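Local coordinates for alkaline phosphatase (Thermus thermophilus, PDB 7KWD), which probably hydrolyses phosphate monoesters as a homodimeric alkaline phosphatase that carries zinc and magnesium ions in each active site, at residues G193-L196 with Y197-F200; V385-A388 with I389-V393; W395-G398 with V399-G402. All blocks are in the same frame, centred on the assembly; numbering follows the deposited sequence.

Contact 1: residues G193-L196 with Y197-F200; sequences GKDL and YAAF
D195 holds A198 across the first turn of helix 196-202 by a bond between side chain and backbone. The amide N of A198 gives its hydrogen to OD1 of D195 over 2.9 Å, with an N-H...O angle of 162°. The donor comes from above the carboxylate, 64° out of its plane, so the oxygen is met through the face of the group. With chi1 at -176°, CG of D195 stands opposite its own backbone N and leans forward over the start of the helix, where OD1 also lies 3.1 Å from the amide N of Y197. Such a carboxylate would probably interact well with the positive end of the helix dipole.

Backbone bonding follows. A199 N makes a weak bond to D195 O, at 3.3 Å, and F200 N a sound one to the carbonyl O of L196 over 2.9 Å, nearly in line with the C=O bond, a regular i to i+4 helical bond.

Apolar contacts lie on the side of L196. Its two methyl branches divide the work: CD1 approaches CE1 of F200 at 4.1 Å, the two side chains passing at a slant, while CD2 reaches toward CB of A199. The F200 ring turns its edge to the carbonyl O of L196, with CD1 of the ring 3.3 Å from that oxygen. L196 and F200 are buried, and with A199 they touch L170 of helix 162-172; F200 also meets Y205 edge-to-face. Y197 leads off to another side, its OH bonded to D182 and its ring in a cation-pi contact with R209. The whole is an N-cap, D195 closing the first turn of an alpha-helix whose apolar side packs on a neighbouring helix.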
ATOM      1  N   GLY A 193       1.396 -27.373  34.591  1.00 28.82           N
ATOM      2  CA  GLY A 193       2.637 -27.593  35.321  1.00 30.10           C
ATOM      3  C   GLY A 193       3.644 -28.549  34.703  1.00 33.19           C
ATOM      4  O   GLY A 193       4.648 -28.891  35.325  1.00 30.67           O
ATOM      5  N   LYS A 194       3.407 -28.990  33.477  1.00 25.60           N
ATOM      6  CA  LYS A 194       4.306 -29.946  32.829  1.00 26.46           C
ATOM      7  C   LYS A 194       5.620 -29.291  32.407  1.00 28.78           C
ATOM      8  O   LYS A 194       5.625 -28.182  31.876  1.00 24.17           O
ATOM      9  CB  LYS A 194       3.580 -30.525  31.615  1.00 35.20           C
ATOM     10  CG  LYS A 194       4.168 -31.765  30.995  1.00 43.19           C
ATOM     11  CD  LYS A 194       3.458 -32.063  29.644  1.00 56.97           C
ATOM     12  CE  LYS A 194       2.067 -32.714  29.827  1.00 71.53           C
ATOM     13  NZ  LYS A 194       1.745 -33.689  28.733  1.00 71.25           N
ATOM     14  N   ASP A 195       6.753 -30.002  32.597  1.00 24.71           N
ATOM     15  CA  ASP A 195       8.068 -29.497  32.142  1.00 34.73           C
ATOM     16  C   ASP A 195       8.294 -29.958  30.696  1.00 27.68           C
ATOM     17  O   ASP A 195       8.909 -30.994  30.430  1.00 27.93           O
ATOM     18  CB  ASP A 195       9.189 -29.966  33.070  1.00 30.12           C
ATOM     19  CG  ASP A 195      10.568 -29.387  32.707  1.00 35.70           C
ATOM     20  OD1 ASP A 195      10.715 -28.845  31.592  1.00 31.66           O
ATOM     21  OD2 ASP A 195      11.512 -29.462  33.554  1.00 30.55           O
ATOM     22  N   LEU A 196       7.790 -29.174  29.733  1.00 28.65           N
ATOM     23  CA  LEU A 196       7.963 -29.560  28.336  1.00 33.47           C
ATOM     24  C   LEU A 196       9.422 -29.491  27.906  1.00 27.55           C
ATOM     25  O   LEU A 196       9.841 -30.230  27.009  1.00 30.59           O
ATOM     26  CB  LEU A 196       7.143 -28.660  27.425  1.00 29.32           C
ATOM     27  CG  LEU A 196       5.929 -29.214  26.727  1.00 32.36           C
ATOM     28  CD1 LEU A 196       5.673 -28.245  25.527  1.00 30.61           C
ATOM     29  CD2 LEU A 196       6.032 -30.607  26.260  1.00 34.80           C
ATOM     30  N   TYR A 197      10.213 -28.613  28.524  1.00 26.05           N
ATOM     31  CA  TYR A 197      11.635 -28.587  28.201  1.00 26.13           C
ATOM     32  C   TYR A 197      12.249 -29.949  28.420  1.00 29.63           C
ATOM     33  O   TYR A 197      12.972 -30.473  27.559  1.00 29.25           O
ATOM     34  CB  TYR A 197      12.355 -27.542  29.042  1.00 26.10           C
ATOM     35  CG  TYR A 197      12.052 -26.125  28.576  1.00 28.64           C
ATOM     36  CD1 TYR A 197      12.428 -25.685  27.315  1.00 28.67           C
ATOM     37  CD2 TYR A 197      11.379 -25.250  29.389  1.00 26.27           C
ATOM     38  CE1 TYR A 197      12.140 -24.420  26.893  1.00 24.93           C
ATOM     39  CE2 TYR A 197      11.112 -23.972  28.986  1.00 25.13           C
ATOM     40  CZ  TYR A 197      11.485 -23.566  27.735  1.00 28.66           C
ATOM     41  OH  TYR A 197      11.210 -22.285  27.338  1.00 24.32           O
ATOM     42  N   ALA A 198      11.950 -30.547  29.574  1.00 31.78           N
ATOM     43  CA  ALA A 198      12.479 -31.869  29.877  1.00 33.85           C
ATOM     44  C   ALA A 198      12.048 -32.871  28.824  1.00 27.84           C
ATOM     45  O   ALA A 198      12.832 -33.736  28.429  1.00 24.24           O
ATOM     46  CB  ALA A 198      12.020 -32.325  31.269  1.00 30.28           C
ATOM     47  N   ALA A 199      10.797 -32.763  28.353  1.00 27.13           N
ATOM     48  CA  ALA A 199      10.301 -33.723  27.371  1.00 31.03           C
ATOM     49  C   ALA A 199      11.008 -33.556  26.027  1.00 30.74           C
ATOM     50  O   ALA A 199      11.307 -34.542  25.347  1.00 27.28           O
ATOM     51  CB  ALA A 199       8.790 -33.572  27.218  1.00 28.66           C
ATOM     52  N   PHE A 200      11.298 -32.314  25.632  1.00 26.70           N
ATOM     53  CA  PHE A 200      12.104 -32.114  24.433  1.00 28.38           C
ATOM     54  C   PHE A 200      13.507 -32.666  24.628  1.00 27.95           C
ATOM     55  O   PHE A 200      14.060 -33.329  23.746  1.00 25.68           O
ATOM     56  CB  PHE A 200      12.163 -30.629  24.083  1.00 23.22           C
ATOM     57  CG  PHE A 200      11.007 -30.125  23.209  1.00 30.16           C
ATOM     58  CD1 PHE A 200       9.796 -29.763  23.771  1.00 22.03           C
ATOM     59  CD2 PHE A 200      11.174 -29.960  21.834  1.00 30.24           C
ATOM     60  CE1 PHE A 200       8.754 -29.266  22.991  1.00 22.90           C
ATOM     61  CE2 PHE A 200      10.147 -29.483  21.052  1.00 30.85           C
ATOM     62  CZ  PHE A 200       8.929 -29.124  21.633  1.00 28.97           C
TER

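Contact 2: residues V385-A388 with I389-V393; sequences VVRA and IREKV
The C-terminal turns of helix 379-391 are joined here by an i to i+4 salt bridge, R387 to E391, and by backbone bonds that run on into the following loop. I389 N and R390 N bond to V385 O and V386 O in regular helical fashion, the second over 2.8 Å. R387 O serves as acceptor at the end: E391 N reaches it at 2.7 Å, and V393 N adds a weak bond after K392 has turned the chain with a positive phi of 50°. CA of A388 also lies 3.0 Å from V393 O, a CA-H...O contact.

Side chains follow the same spacing. CG1 of V385 touches CD1 of I389 at 3.6 Å, the two lying alongside each other on the side that faces P405 and helix 406-412; V386 CG1 similarly lies along CD of R390. R387 bends at chi3 (66°), which carries its guanidinium over toward E391 and lays one face on V393, whose CB sits above the guanidinium plane, offset toward the rim. Guanidinium and carboxylate are turned 72° apart, and NH1 of R387 meets OE2 of E391 at 2.6 Å.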
ATOM      1  N   VAL A 385      -2.569  10.050  27.563  1.00 34.79           N
ATOM      2  CA  VAL A 385      -1.894   8.773  27.756  1.00 42.72           C
ATOM      3  C   VAL A 385      -2.207   8.214  29.139  1.00 45.68           C
ATOM      4  O   VAL A 385      -2.421   7.007  29.301  1.00 38.25           O
ATOM      5  CB  VAL A 385      -0.376   8.938  27.550  1.00 42.19           C
ATOM      6  CG1 VAL A 385       0.332   7.647  27.853  1.00 40.07           C
ATOM      7  CG2 VAL A 385      -0.036   9.388  26.123  1.00 43.68           C
ATOM      8  N   VAL A 386      -2.190   9.071  30.168  1.00 50.72           N
ATOM      9  CA  VAL A 386      -2.501   8.594  31.515  1.00 44.26           C
ATOM     10  C   VAL A 386      -3.911   8.022  31.546  1.00 41.74           C
ATOM     11  O   VAL A 386      -4.148   6.917  32.062  1.00 39.45           O
ATOM     12  CB  VAL A 386      -2.326   9.722  32.547  1.00 51.35           C
ATOM     13  CG1 VAL A 386      -2.761   9.240  33.945  1.00 50.69           C
ATOM     14  CG2 VAL A 386      -0.883  10.197  32.567  1.00 42.24           C
ATOM     15  N   ARG A 387      -4.861   8.743  30.948  1.00 39.49           N
ATOM     16  CA  ARG A 387      -6.238   8.271  30.965  1.00 42.05           C
ATOM     17  C   ARG A 387      -6.371   6.956  30.220  1.00 44.18           C
ATOM     18  O   ARG A 387      -7.106   6.055  30.639  1.00 44.45           O
ATOM     19  CB  ARG A 387      -7.147   9.325  30.354  1.00 46.76           C
ATOM     20  CG  ARG A 387      -7.234  10.554  31.224  1.00 57.13           C
ATOM     21  CD  ARG A 387      -8.043  11.696  30.625  1.00 60.39           C
ATOM     22  NE  ARG A 387      -9.480  11.432  30.465  1.00 61.81           N
ATOM     23  CZ  ARG A 387     -10.320  10.976  31.404  1.00 60.83           C
ATOM     24  NH1 ARG A 387      -9.902  10.683  32.625  1.00 64.95           N
ATOM     25  NH2 ARG A 387     -11.609  10.809  31.111  1.00 54.71           N
ATOM     26  N   ALA A 388      -5.683   6.826  29.098  1.00 45.48           N
ATOM     27  CA  ALA A 388      -5.815   5.598  28.334  1.00 39.02           C
ATOM     28  C   ALA A 388      -5.262   4.422  29.123  1.00 33.65           C
ATOM     29  O   ALA A 388      -5.884   3.356  29.170  1.00 40.26           O
ATOM     30  CB  ALA A 388      -5.115   5.760  26.983  1.00 39.72           C
ATOM     31  N   ILE A 389      -4.115   4.606  29.777  1.00 37.47           N
ATOM     32  CA  ILE A 389      -3.518   3.526  30.557  1.00 40.66           C
ATOM     33  C   ILE A 389      -4.347   3.226  31.800  1.00 45.66           C
ATOM     34  O   ILE A 389      -4.541   2.062  32.166  1.00 43.32           O
ATOM     35  CB  ILE A 389      -2.078   3.890  30.969  1.00 45.14           C
ATOM     36  CG1 ILE A 389      -1.133   3.912  29.760  1.00 47.79           C
ATOM     37  CG2 ILE A 389      -1.556   2.896  31.989  1.00 40.15           C
ATOM     38  CD1 ILE A 389       0.162   4.756  29.958  1.00 43.89           C
ATOM     39  N   ARG A 390      -4.791   4.262  32.504  1.00 48.47           N
ATOM     40  CA  ARG A 390      -5.361   4.074  33.833  1.00 48.56           C
ATOM     41  C   ARG A 390      -6.870   3.900  33.815  1.00 49.86           C
ATOM     42  O   ARG A 390      -7.394   3.110  34.604  1.00 60.56           O
ATOM     43  CB  ARG A 390      -4.971   5.248  34.725  1.00 47.07           C
ATOM     44  CG  ARG A 390      -3.507   5.173  35.180  1.00 49.58           C
ATOM     45  CD  ARG A 390      -3.082   6.391  35.994  1.00 56.63           C
ATOM     46  NE  ARG A 390      -2.990   6.041  37.403  1.00 63.36           N
ATOM     47  CZ  ARG A 390      -3.828   6.472  38.342  1.00 78.24           C
ATOM     48  NH1 ARG A 390      -4.823   7.298  38.040  1.00 70.88           N
ATOM     49  NH2 ARG A 390      -3.663   6.076  39.590  1.00 68.80           N
ATOM     50  N   GLU A 391      -7.574   4.575  32.908  1.00 43.19           N
ATOM     51  CA  GLU A 391      -9.025   4.523  32.876  1.00 50.41           C
ATOM     52  C   GLU A 391      -9.602   3.921  31.606  1.00 44.07           C
ATOM     53  O   GLU A 391     -10.822   3.999  31.399  1.00 47.39           O
ATOM     54  CB  GLU A 391      -9.614   5.924  33.017  1.00 46.71           C
ATOM     55  CG  GLU A 391      -9.148   6.695  34.208  1.00 54.37           C
ATOM     56  CD  GLU A 391      -9.670   8.107  34.146  1.00 56.13           C
ATOM     57  OE1 GLU A 391     -10.894   8.277  33.910  1.00 52.35           O
ATOM     58  OE2 GLU A 391      -8.844   9.036  34.291  1.00 48.77           O
ATOM     59  N   LYS A 392      -8.773   3.377  30.726  1.00 48.34           N
ATOM     60  CA  LYS A 392      -9.252   2.865  29.440  1.00 40.92           C
ATOM     61  C   LYS A 392     -10.116   3.893  28.717  1.00 39.23           C
ATOM     62  O   LYS A 392     -11.133   3.574  28.088  1.00 38.55           O
ATOM     63  CB  LYS A 392      -9.985   1.545  29.643  1.00 44.47           C
ATOM     64  CG  LYS A 392      -9.128   0.576  30.470  1.00 48.38           C
ATOM     65  CD  LYS A 392      -9.387  -0.888  30.131  1.00 54.54           C
ATOM     66  CE  LYS A 392      -8.772  -1.818  31.190  1.00 68.34           C
ATOM     67  NZ  LYS A 392      -8.160  -1.085  32.353  1.00 89.56           N
ATOM     68  N   VAL A 393      -9.681   5.141  28.770  1.00 36.00           N
ATOM     69  CA  VAL A 393     -10.281   6.205  27.983  1.00 38.23           C
ATOM     70  C   VAL A 393      -9.323   6.534  26.849  1.00 44.66           C
ATOM     71  O   VAL A 393      -8.187   6.974  27.089  1.00 38.67           O
ATOM     72  CB  VAL A 393     -10.580   7.440  28.833  1.00 43.00           C
ATOM     73  CG1 VAL A 393     -11.053   8.527  27.934  1.00 40.77           C
ATOM     74  CG2 VAL A 393     -11.620   7.093  29.900  1.00 45.96           C
TER

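Contact 3: residues W395-G398 with V399-G402; sequences WPEG and VRQG
OE1 of E397 is gripped by two successive backbone amides, V399 N at 2.7 Å and R400 N at 2.9 Å. They arrive differently: the amide of R400 comes on the syn side, 17° out of the carboxylate plane, whereas that of V399 stands well above the plane. The other oxygen takes a third amide, Q401 N donating to OE2 over 2.8 Å along its syn lone pair. Three consecutive N-H groups therefore converge on one carboxylate, which fixes its rotation and would probably stabilise its negative charge.

To get there the glutamate folds back on its own chain. At chi1 54° its CG sits between the backbone N and the carbonyl carbon, and a second bend at chi2 (80°) brings the carboxylate round to the amides ahead of it. The aliphatic starts of R400 and Q401 close in on OE2, CB of R400 at 3.3 Å. R400 then extends away, its NE 5.6 Å from OE2 of E397, and its guanidinium makes a cation-pi contact with W411 of the second subunit.

Two CA-H...O contacts draw the ends of the turn together: CA of G398 to O of Q401 at 3.2 Å, and CA of G402 to O of G398. Before the turn, a cis peptide bond precedes P396, whose CB rests over the centre of the W395 ring.

G402 lies about 8 Å from the side chain of the zinc ligand H279, so the loop lies between the dimer interface and the surroundings of a zinc site. It links helix 379-391 to helix 406-412 without regular structure of its own. R384 of the former makes a cation-pi contact with W395, while W395 and P396 pack on W411 of the same chain, in helix 406-412, whose NE1 bonds to OE1 of Q401.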
ATOM      1  N   TRP A 395      -8.175   8.063  22.935  1.00 38.71           N
ATOM      2  CA  TRP A 395      -8.322   9.226  22.085  1.00 34.06           C
ATOM      3  C   TRP A 395      -7.599   9.034  20.762  1.00 33.08           C
ATOM      4  O   TRP A 395      -6.454   8.575  20.733  1.00 31.71           O
ATOM      5  CB  TRP A 395      -7.759  10.483  22.787  1.00 39.23           C
ATOM      6  CG  TRP A 395      -8.244  11.722  22.158  1.00 41.34           C
ATOM      7  CD1 TRP A 395      -9.437  12.342  22.384  1.00 43.67           C
ATOM      8  CD2 TRP A 395      -7.566  12.499  21.169  1.00 39.88           C
ATOM      9  NE1 TRP A 395      -9.542  13.464  21.592  1.00 39.99           N
ATOM     10  CE2 TRP A 395      -8.401  13.584  20.843  1.00 44.66           C
ATOM     11  CE3 TRP A 395      -6.330  12.386  20.529  1.00 37.15           C
ATOM     12  CZ2 TRP A 395      -8.035  14.547  19.911  1.00 42.23           C
ATOM     13  CZ3 TRP A 395      -5.969  13.347  19.615  1.00 34.95           C
ATOM     14  CH2 TRP A 395      -6.812  14.410  19.317  1.00 39.95           C
ATOM     15  N   PRO A 396      -8.243   9.409  19.645  1.00 39.17           N
ATOM     16  CA  PRO A 396      -9.593   9.970  19.558  1.00 38.23           C
ATOM     17  C   PRO A 396     -10.696   8.956  19.820  1.00 37.67           C
ATOM     18  O   PRO A 396     -11.820   9.332  20.148  1.00 38.66           O
ATOM     19  CB  PRO A 396      -9.673  10.474  18.109  1.00 41.48           C
ATOM     20  CG  PRO A 396      -8.643   9.709  17.396  1.00 35.75           C
ATOM     21  CD  PRO A 396      -7.529   9.532  18.361  1.00 38.59           C
ATOM     22  N   GLU A 397     -10.388   7.682  19.655  1.00 33.07           N
ATOM     23  CA  GLU A 397     -11.383   6.634  19.860  1.00 34.88           C
ATOM     24  C   GLU A 397     -10.651   5.298  19.814  1.00 33.48           C
ATOM     25  O   GLU A 397      -9.420   5.238  19.765  1.00 29.22           O
ATOM     26  CB  GLU A 397     -12.512   6.723  18.840  1.00 32.64           C
ATOM     27  CG  GLU A 397     -12.104   6.730  17.373  1.00 34.78           C
ATOM     28  CD  GLU A 397     -11.796   5.344  16.883  1.00 35.90           C
ATOM     29  OE1 GLU A 397     -12.707   4.463  16.917  1.00 35.56           O
ATOM     30  OE2 GLU A 397     -10.648   5.121  16.512  1.00 31.46           O
ATOM     31  N   GLY A 398     -11.425   4.224  19.890  1.00 30.89           N
ATOM     32  CA  GLY A 398     -10.812   2.930  20.112  1.00 29.94           C
ATOM     33  C   GLY A 398     -11.391   1.812  19.274  1.00 29.82           C
ATOM     34  O   GLY A 398     -11.196   0.637  19.597  1.00 31.48           O
ATOM     35  N   VAL A 399     -12.089   2.149  18.192  1.00 32.73           N
ATOM     36  CA  VAL A 399     -12.626   1.153  17.266  1.00 33.21           C
ATOM     37  C   VAL A 399     -11.859   1.153  15.945  1.00 37.56           C
ATOM     38  O   VAL A 399     -11.301   0.134  15.537  1.00 29.44           O
ATOM     39  CB  VAL A 399     -14.137   1.374  17.033  1.00 29.55           C
ATOM     40  CG1 VAL A 399     -14.696   0.371  16.016  1.00 32.42           C
ATOM     41  CG2 VAL A 399     -14.852   1.256  18.375  1.00 37.28           C
ATOM     42  N   ARG A 400     -11.868   2.272  15.237  1.00 35.09           N
ATOM     43  CA  ARG A 400     -10.939   2.425  14.131  1.00 30.44           C
ATOM     44  C   ARG A 400      -9.521   2.251  14.631  1.00 31.54           C
ATOM     45  O   ARG A 400      -8.722   1.499  14.047  1.00 27.39           O
ATOM     46  CB  ARG A 400     -11.132   3.785  13.482  1.00 33.28           C
ATOM     47  CG  ARG A 400     -10.012   4.205  12.555  1.00 32.73           C
ATOM     48  CD  ARG A 400     -10.523   5.262  11.600  1.00 32.38           C
ATOM     49  NE  ARG A 400      -9.424   6.101  11.149  1.00 28.87           N
ATOM     50  CZ  ARG A 400      -9.581   7.163  10.373  1.00 27.94           C
ATOM     51  NH1 ARG A 400     -10.800   7.501   9.988  1.00 31.24           N
ATOM     52  NH2 ARG A 400      -8.520   7.878  10.004  1.00 29.67           N
ATOM     53  N   GLN A 401      -9.209   2.885  15.762  1.00 29.40           N
ATOM     54  CA  GLN A 401      -7.910   2.741  16.419  1.00 27.64           C
ATOM     55  C   GLN A 401      -8.043   1.691  17.527  1.00 32.88           C
ATOM     56  O   GLN A 401      -8.082   2.000  18.718  1.00 33.80           O
ATOM     57  CB  GLN A 401      -7.446   4.092  16.935  1.00 29.67           C
ATOM     58  CG  GLN A 401      -7.311   5.194  15.860  1.00 32.53           C
ATOM     59  CD  GLN A 401      -5.994   5.151  15.069  1.00 30.00           C
ATOM     60  OE1 GLN A 401      -5.720   6.053  14.274  1.00 28.64           O
ATOM     61  NE2 GLN A 401      -5.193   4.100  15.276  1.00 24.42           N
ATOM     62  N   GLY A 402      -8.046   0.429  17.130  1.00 29.73           N
ATOM     63  CA  GLY A 402      -8.484  -0.660  17.981  1.00 25.87           C
ATOM     64  C   GLY A 402      -7.446  -1.266  18.903  1.00 31.35           C
ATOM     65  O   GLY A 402      -7.728  -2.257  19.582  1.00 29.56           O
TER

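All three contacts are local and partly buried, and each uses an acidic side chain differently. In contact 1 an aspartate caps the start of a helix, in contact 2 a glutamate pairs with an arginine near a helix end, and in contact 3 a glutamate binds the amides of an irregular loop. Contacts 2 and 3 are neighbours, with centres about 13 Å apart, and both pack on helix 406-412; contact 1 lies about 39 Å and 41 Å away from them, centre to centre. Contact 3 alone touches the second subunit and approaches a zinc site, whereas contacts 1 and 2 lie away from the metals, each with an apolar side turned inward.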